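Local coordinates for protein transcriptional regulator (TetR/AcrR family) (Bacillus halodurans, PDB 5GP9) that probably represses fatty acid degradation genes by binding their operator DNA, with a fatty acid derivative as the likely effector, at residues A[133-136]-A[137-140]; A[149-152]-A[153-156]; A[7-10]-A[11-14]. All coordinates share one frame; numbering follows the deposited sequence.

Contact 1: A[133-136]-A[137-140]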
loop_
_atom_site.group_PDB
_atom_site.type_symbol
_atom_site.label_atom_id
_atom_site.label_comp_id
_atom_site.label_asym_id
_atom_site.label_seq_id
_atom_site.Cartn_x
_atom_site.Cartn_y
_atom_site.Cartn_z
ATOM N N LEU A 133 6.207 -17.105 -10.773
ATOM C CA LEU A 133 5.890 -16.599 -12.082
ATOM C C LEU A 133 7.006 -15.811 -12.763
ATOM O O LEU A 133 7.265 -15.942 -13.983
ATOM C CB LEU A 133 4.637 -15.749 -12.011
ATOM C CG LEU A 133 4.134 -15.273 -13.341
ATOM C CD1 LEU A 133 3.800 -16.455 -14.248
ATOM C CD2 LEU A 133 2.926 -14.345 -13.159
ATOM N N LEU A 134 7.636 -14.964 -11.972
ATOM C CA LEU A 134 8.698 -14.170 -12.452
ATOM C C LEU A 134 9.931 -15.029 -12.846
ATOM O O LEU A 134 10.609 -14.707 -13.838
ATOM C CB LEU A 134 9.094 -13.167 -11.381
ATOM C CG LEU A 134 8.047 -12.045 -11.261
ATOM C CD1 LEU A 134 8.293 -11.325 -9.956
ATOM C CD2 LEU A 134 8.183 -11.042 -12.367
ATOM N N MET A 135 10.245 -15.973 -11.970
ATOM C CA MET A 135 11.334 -16.950 -12.218
ATOM C C MET A 135 11.127 -17.721 -13.520
ATOM O O MET A 135 12.083 -17.882 -14.305
ATOM C CB MET A 135 11.416 -17.964 -11.066
ATOM C CG MET A 135 11.954 -17.465 -9.739
ATOM S SD MET A 135 13.339 -16.335 -9.895
ATOM C CE MET A 135 14.643 -17.520 -10.376
ATOM N N GLU A 136 9.893 -18.227 -13.702
ATOM C CA GLU A 136 9.445 -18.895 -14.949
ATOM C C GLU A 136 9.616 -18.031 -16.162
ATOM O O GLU A 136 10.236 -18.426 -17.201
ATOM C CB GLU A 136 7.995 -19.356 -14.809
ATOM C CG GLU A 136 7.540 -20.222 -15.940
ATOM C CD GLU A 136 6.105 -20.703 -15.846
ATOM O OE1 GLU A 136 5.466 -20.612 -14.761
ATOM O OE2 GLU A 136 5.650 -21.196 -16.918
ATOM N N GLY A 137 9.079 -16.822 -16.072
ATOM C CA GLY A 137 9.151 -15.926 -17.180
ATOM C C GLY A 137 10.558 -15.565 -17.572
ATOM O O GLY A 137 10.847 -15.331 -18.773
ATOM N N LYS A 138 11.424 -15.421 -16.583
ATOM C CA LYS A 138 12.820 -15.139 -16.885
ATOM C C LYS A 138 13.432 -16.343 -17.617
ATOM O O LYS A 138 14.022 -16.172 -18.709
ATOM C CB LYS A 138 13.617 -14.799 -15.622
ATOM C CG LYS A 138 13.402 -13.339 -15.188
ATOM C CD LYS A 138 14.402 -12.868 -14.146
ATOM C CE LYS A 138 13.975 -13.113 -12.733
ATOM N NZ LYS A 138 15.121 -12.761 -11.842
ATOM N N GLU A 139 13.280 -17.516 -17.022
ATOM C CA GLU A 139 13.868 -18.761 -17.562
ATOM C C GLU A 139 13.463 -19.000 -19.059
ATOM O O GLU A 139 14.309 -19.433 -19.850
ATOM C CB GLU A 139 13.532 -19.956 -16.613
ATOM C CG GLU A 139 14.229 -21.308 -16.887
ATOM C CD GLU A 139 15.696 -21.394 -16.404
ATOM O OE1 GLU A 139 16.081 -20.671 -15.451
ATOM O OE2 GLU A 139 16.472 -22.214 -16.971
ATOM N N LYS A 140 12.237 -18.653 -19.460
ATOM C CA LYS A 140 11.741 -18.839 -20.832
ATOM C C LYS A 140 11.853 -17.604 -21.688
ATOM O O LYS A 140 11.266 -17.524 -22.761
ATOM C CB LYS A 140 10.270 -19.307 -20.801
ATOM C CG LYS A 140 10.023 -20.476 -19.843
ATOM C CD LYS A 140 8.610 -21.062 -19.951
ATOM C CE LYS A 140 8.298 -22.237 -19.018
ATOM N NZ LYS A 140 9.502 -23.016 -18.663
#

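Contact 2: A[149-152]-A[153-156]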
loop_
_atom_site.group_PDB
_atom_site.type_symbol
_atom_site.label_atom_id
_atom_site.label_comp_id
_atom_site.label_asym_id
_atom_site.label_seq_id
_atom_site.Cartn_x
_atom_site.Cartn_y
_atom_site.Cartn_z
ATOM N N THR A 149 13.891 -10.343 -9.155
ATOM C CA THR A 149 12.635 -10.946 -8.801
ATOM C C THR A 149 11.973 -10.192 -7.664
ATOM O O THR A 149 10.757 -9.935 -7.670
ATOM C CB THR A 149 12.845 -12.398 -8.449
ATOM O OG1 THR A 149 13.415 -13.052 -9.602
ATOM C CG2 THR A 149 11.493 -13.089 -8.157
ATOM N N ARG A 150 12.757 -9.829 -6.681
ATOM C CA ARG A 150 12.216 -9.187 -5.470
ATOM C C ARG A 150 11.557 -7.814 -5.822
ATOM O O ARG A 150 10.389 -7.574 -5.496
ATOM C CB ARG A 150 13.276 -9.077 -4.397
ATOM C CG ARG A 150 12.891 -8.195 -3.232
ATOM C CD ARG A 150 14.095 -7.886 -2.356
ATOM N NE ARG A 150 15.012 -6.970 -3.111
ATOM C CZ ARG A 150 15.906 -6.160 -2.550
ATOM N NH1 ARG A 150 16.017 -6.115 -1.220
ATOM N NH2 ARG A 150 16.677 -5.388 -3.338
ATOM N N LEU A 151 12.267 -6.962 -6.548
ATOM C CA LEU A 151 11.780 -5.694 -6.939
ATOM C C LEU A 151 10.591 -5.808 -7.880
ATOM O O LEU A 151 9.592 -5.027 -7.764
ATOM C CB LEU A 151 12.874 -4.934 -7.690
ATOM C CG LEU A 151 12.829 -3.468 -7.564
ATOM C CD1 LEU A 151 13.022 -3.050 -6.099
ATOM C CD2 LEU A 151 13.941 -2.837 -8.428
ATOM N N ALA A 152 10.690 -6.753 -8.825
ATOM C CA ALA A 152 9.557 -6.989 -9.750
ATOM C C ALA A 152 8.275 -7.388 -8.974
ATOM O O ALA A 152 7.211 -6.924 -9.276
ATOM C CB ALA A 152 9.969 -8.061 -10.773
ATOM N N ARG A 153 8.389 -8.299 -8.018
ATOM C CA ARG A 153 7.304 -8.667 -7.141
ATOM C C ARG A 153 6.698 -7.490 -6.394
ATOM O O ARG A 153 5.467 -7.371 -6.282
ATOM C CB ARG A 153 7.751 -9.758 -6.188
ATOM C CG ARG A 153 6.800 -10.104 -5.034
ATOM C CD ARG A 153 7.484 -10.063 -3.698
ATOM N NE ARG A 153 8.651 -10.956 -3.693
ATOM C CZ ARG A 153 9.724 -10.843 -2.896
ATOM N NH1 ARG A 153 9.818 -9.923 -1.960
ATOM N NH2 ARG A 153 10.679 -11.723 -3.010
ATOM N N GLN A 154 7.553 -6.629 -5.895
ATOM C CA GLN A 154 7.102 -5.438 -5.211
ATOM C C GLN A 154 6.380 -4.489 -6.108
ATOM O O GLN A 154 5.367 -3.883 -5.697
ATOM C CB GLN A 154 8.255 -4.773 -4.506
ATOM C CG GLN A 154 8.664 -5.599 -3.294
ATOM C CD GLN A 154 10.031 -5.217 -2.704
ATOM O OE1 GLN A 154 10.722 -4.351 -3.236
ATOM N NE2 GLN A 154 10.388 -5.841 -1.605
ATOM N N MET A 155 6.850 -4.345 -7.317
ATOM C CA MET A 155 6.153 -3.510 -8.338
ATOM C C MET A 155 4.794 -4.135 -8.692
ATOM O O MET A 155 3.798 -3.438 -8.794
ATOM C CB MET A 155 7.042 -3.393 -9.584
ATOM C CG MET A 155 6.359 -2.518 -10.647
ATOM S SD MET A 155 7.158 -2.261 -12.250
ATOM C CE MET A 155 6.928 -3.893 -12.624
ATOM N N ILE A 156 4.709 -5.426 -8.947
ATOM C CA ILE A 156 3.440 -6.013 -9.310
ATOM C C ILE A 156 2.410 -5.883 -8.158
ATOM O O ILE A 156 1.246 -5.461 -8.311
ATOM C CB ILE A 156 3.621 -7.493 -9.708
ATOM C CG1 ILE A 156 4.402 -7.618 -11.041
ATOM C CG2 ILE A 156 2.246 -8.163 -9.880
ATOM C CD1 ILE A 156 4.844 -9.007 -11.312
#

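Contact 3: A[7-10]-A[11-14]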
loop_
_atom_site.group_PDB
_atom_site.type_symbol
_atom_site.label_atom_id
_atom_site.label_comp_id
_atom_site.label_asym_id
_atom_site.label_seq_id
_atom_site.Cartn_x
_atom_site.Cartn_y
_atom_site.Cartn_z
ATOM N N LYS A 7 -19.784 -24.106 11.457
ATOM C CA LYS A 7 -20.190 -22.693 11.693
ATOM C C LYS A 7 -19.063 -21.750 11.330
ATOM O O LYS A 7 -19.219 -20.563 11.478
ATOM C CB LYS A 7 -20.624 -22.389 13.128
ATOM C CG LYS A 7 -21.898 -23.178 13.483
ATOM C CD LYS A 7 -22.421 -22.906 14.858
ATOM C CE LYS A 7 -23.620 -23.857 15.084
ATOM N NZ LYS A 7 -24.186 -23.595 16.411
ATOM N N TYR A 8 -17.950 -22.288 10.861
ATOM C CA TYR A 8 -16.783 -21.472 10.440
ATOM C C TYR A 8 -17.168 -20.411 9.441
ATOM O O TYR A 8 -16.995 -19.207 9.702
ATOM C CB TYR A 8 -15.673 -22.374 9.904
ATOM C CG TYR A 8 -14.511 -21.605 9.365
ATOM C CD1 TYR A 8 -13.487 -21.137 10.231
ATOM C CD2 TYR A 8 -14.469 -21.276 8.001
ATOM C CE1 TYR A 8 -12.445 -20.398 9.749
ATOM C CE2 TYR A 8 -13.418 -20.531 7.495
ATOM C CZ TYR A 8 -12.421 -20.083 8.382
ATOM O OH TYR A 8 -11.381 -19.313 7.911
ATOM N N ASP A 9 -17.707 -20.830 8.292
ATOM C CA ASP A 9 -18.041 -19.869 7.276
ATOM C C ASP A 9 -19.018 -18.895 7.723
ATOM O O ASP A 9 -18.882 -17.725 7.399
ATOM C CB ASP A 9 -18.580 -20.557 6.040
ATOM C CG ASP A 9 -17.541 -21.340 5.338
ATOM O OD1 ASP A 9 -16.590 -20.713 4.856
ATOM O OD2 ASP A 9 -17.640 -22.605 5.276
ATOM N N GLN A 10 -20.079 -19.274 8.459
ATOM C CA GLN A 10 -21.028 -18.246 8.817
ATOM C C GLN A 10 -20.392 -17.194 9.774
ATOM O O GLN A 10 -20.766 -16.060 9.716
ATOM C CB GLN A 10 -22.389 -18.785 9.375
ATOM C CG GLN A 10 -22.413 -19.203 10.789
ATOM C CD GLN A 10 -23.540 -20.233 11.105
ATOM O OE1 GLN A 10 -23.491 -21.358 10.642
ATOM N NE2 GLN A 10 -24.538 -19.796 11.750
ATOM N N ILE A 11 -19.485 -17.596 10.659
ATOM C CA ILE A 11 -18.872 -16.616 11.555
ATOM C C ILE A 11 -17.947 -15.650 10.779
ATOM O O ILE A 11 -18.073 -14.420 10.922
ATOM C CB ILE A 11 -18.110 -17.302 12.709
ATOM C CG1 ILE A 11 -19.122 -18.012 13.611
ATOM C CG2 ILE A 11 -17.367 -16.305 13.538
ATOM C CD1 ILE A 11 -18.427 -19.094 14.431
ATOM N N ILE A 12 -17.079 -16.218 9.954
ATOM C CA ILE A 12 -16.121 -15.388 9.177
ATOM C C ILE A 12 -16.886 -14.527 8.188
ATOM O O ILE A 12 -16.564 -13.354 8.023
ATOM C CB ILE A 12 -15.001 -16.184 8.545
ATOM C CG1 ILE A 12 -15.510 -17.125 7.512
ATOM C CG2 ILE A 12 -14.110 -16.755 9.628
ATOM C CD1 ILE A 12 -14.496 -17.178 6.377
ATOM N N ASP A 13 -17.927 -15.059 7.540
ATOM C CA ASP A 13 -18.697 -14.221 6.605
ATOM C C ASP A 13 -19.341 -13.078 7.360
ATOM O O ASP A 13 -19.397 -11.936 6.884
ATOM C CB ASP A 13 -19.827 -15.035 5.915
ATOM C CG ASP A 13 -19.337 -15.992 4.887
ATOM O OD1 ASP A 13 -18.125 -15.967 4.566
ATOM O OD2 ASP A 13 -20.249 -16.816 4.473
ATOM N N ALA A 14 -19.877 -13.333 8.577
ATOM C CA ALA A 14 -20.426 -12.291 9.375
ATOM C C ALA A 14 -19.368 -11.280 9.781
ATOM O O ALA A 14 -19.646 -10.094 9.832
ATOM C CB ALA A 14 -21.088 -12.854 10.660
HETATM O O HOH W 1 -16.625 -18.208 3.792
#

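Contact 1: A[133-136]-A[137-140]
Lys-140 folds back over Glu-136 where helix 113-139 runs out. Its N-H closes the last backbone bond of the segment, to Glu-136 O at 3.0 Å. The side chain then climbs past the same oxygen. CB lies 3.7 Å from Glu-136 O, CG comes nearest to it, at 3.4 Å, and CD is moving off. With chi1 at -49°, CG stands beside the backbone N, and the straight run through chi2 and chi3 carries CE to Glu-136 OE2, 3.5 Å away. A bend at chi4 leaves the charges apart: Lys-140 NZ is 4.6 Å from Glu-136 OE2, too far for a salt bridge, though opposite charges probably attract weakly. Glu-136, extended, has firmer partners, for OE2 forms a salt bridge with Lys-82 of helix 79-95 and OE1 hydrogen-bonds a glycerol, probably from the crystallisation liquor. Lys-138 rests CG against Leu-134 O, one turn earlier, at 3.4 Å, and its NZ hydrogen-bonds to Leu-147 O in the following loop and Thr-149 OG1 at the start of helix 149-169. Lys-140 is the first residue to leave helical angles, which makes this i to i+4 pair part of a helix C-terminus, here in the C-terminal domain of a TetR-family regulator.

Contact 2: A[149-152]-A[153-156]
Thr-149 O to Arg-153 N, at 2.9 Å, is the first of four consecutive i to i+4 bonds that make 149-156 a regular alpha-helical stretch at the start of helix 149-169. The side chains of Arg-153 and Gln-154 both return to Arg-150. Arg-153 bends at chi2 and chi3, which lays its guanidinium across the backbone of the preceding turn. Arg-150 CA sits over one face of the group, toward its rim, 3.9 Å from Arg-153 CZ. Arg-153 NH1 meets Arg-150 CG at 3.7 Å. The two guanidinium planes stand 84° apart, and the groups do not stack: Arg-150 NE is 6.1 Å from Arg-153 NH1. Gln-154 runs alongside Arg-150 in the same direction, its CG 3.4 Å from Arg-150 O and its NE2 3.8 Å from Arg-150 CG. The Leu-151 and Gln-154 side chains cross at about a right angle, Leu-151 CD1 touching Gln-154 OE1. On the flank toward helix 113-139, Arg-153 NE forms a salt bridge with Asp-131, and Ile-156 packs on Leu-130. Other side chains face the second subunit: Arg-150 makes a cation-pi contact with Tyr-174 of that chain, Leu-151 packs on its Val-183 and Met-155 on its Thr-159. This start of helix 149-169 thus lies between helix 113-139 of its own chain and the second subunit.

Contact 3: A[7-10]-A[11-14]
The first helix of the DNA-binding domain, 8-26, begins here, and in its opening turn Tyr-8 and Ile-12 pack together, one turn apart. Both branches of Ile-12 come to the same face of the ring. CG2 lies over that face in a CH-pi contact, 4.2 Å from the centroid of the Tyr-8 ring and 22° off the normal. The other branch bears on the ring farther out, with Ile-12 CD1 3.7 Å from Tyr-8 CE2. Chi1 of Ile-12 is 65°, which wedges CG1 between the backbone N and carbonyl carbon and sets it about equally close to Tyr-8 O and Asp-9 O, while CG2 is left pointing at the ring. Tyr-8 OH reaches Glu-60 of helix 50-74 through a weak hydrogen bond. On the outer side of the helix, Asp-9 and Asp-13 share a water: it donates to Asp-9 OD1 at 2.7 Å and to Asp-13 OD1 at 2.8 Å. The bridge spans two like-charged groups whose OD1 atoms are 5.0 Å apart, probably easing their repulsion. Asp-13 also brings CG to 3.1 Å from Asp-9 O, the carbonyl that accepts its own N-H. Toward the interior, Ile-11 folds CG1 over Lys-7 O at 3.3 Å and packs on Ile-43 and Tyr-46 of helix 40-46. Gln-10 reaches helix 29-36, its NE2 donating to Ala-36 O at that helix's end. Ala-14 packs on that helix too. Helix 8-26 thereby rests against both helices of the predicted helix-turn-helix, 28-47, an arrangement typical of the three-helix DNA-binding domain of TetR-family repressors.

Contacts 1 and 2 are neighbours across the turn that joins helices 113-139 and 149-169, their centres 13 Å apart. They touch through Leu-134, whose CD1 is 3.6 Å from Arg-153 N, and through Met-135, whose SD is 3.3 Å from Thr-149 OG1. Contact 3 stands apart, on the opposite side of the chain's centre, its centre about 38 Å from that of contact 1 and 34 Å from that of contact 2. It lies in the DNA-binding domain, whereas contacts 1 and 2 lie in the C-terminal domain, where both meet the second subunit. Gln-154 lies about 8 Å and Ile-12 about 10 Å from a bound palmitic acid, so neither side chain touches it.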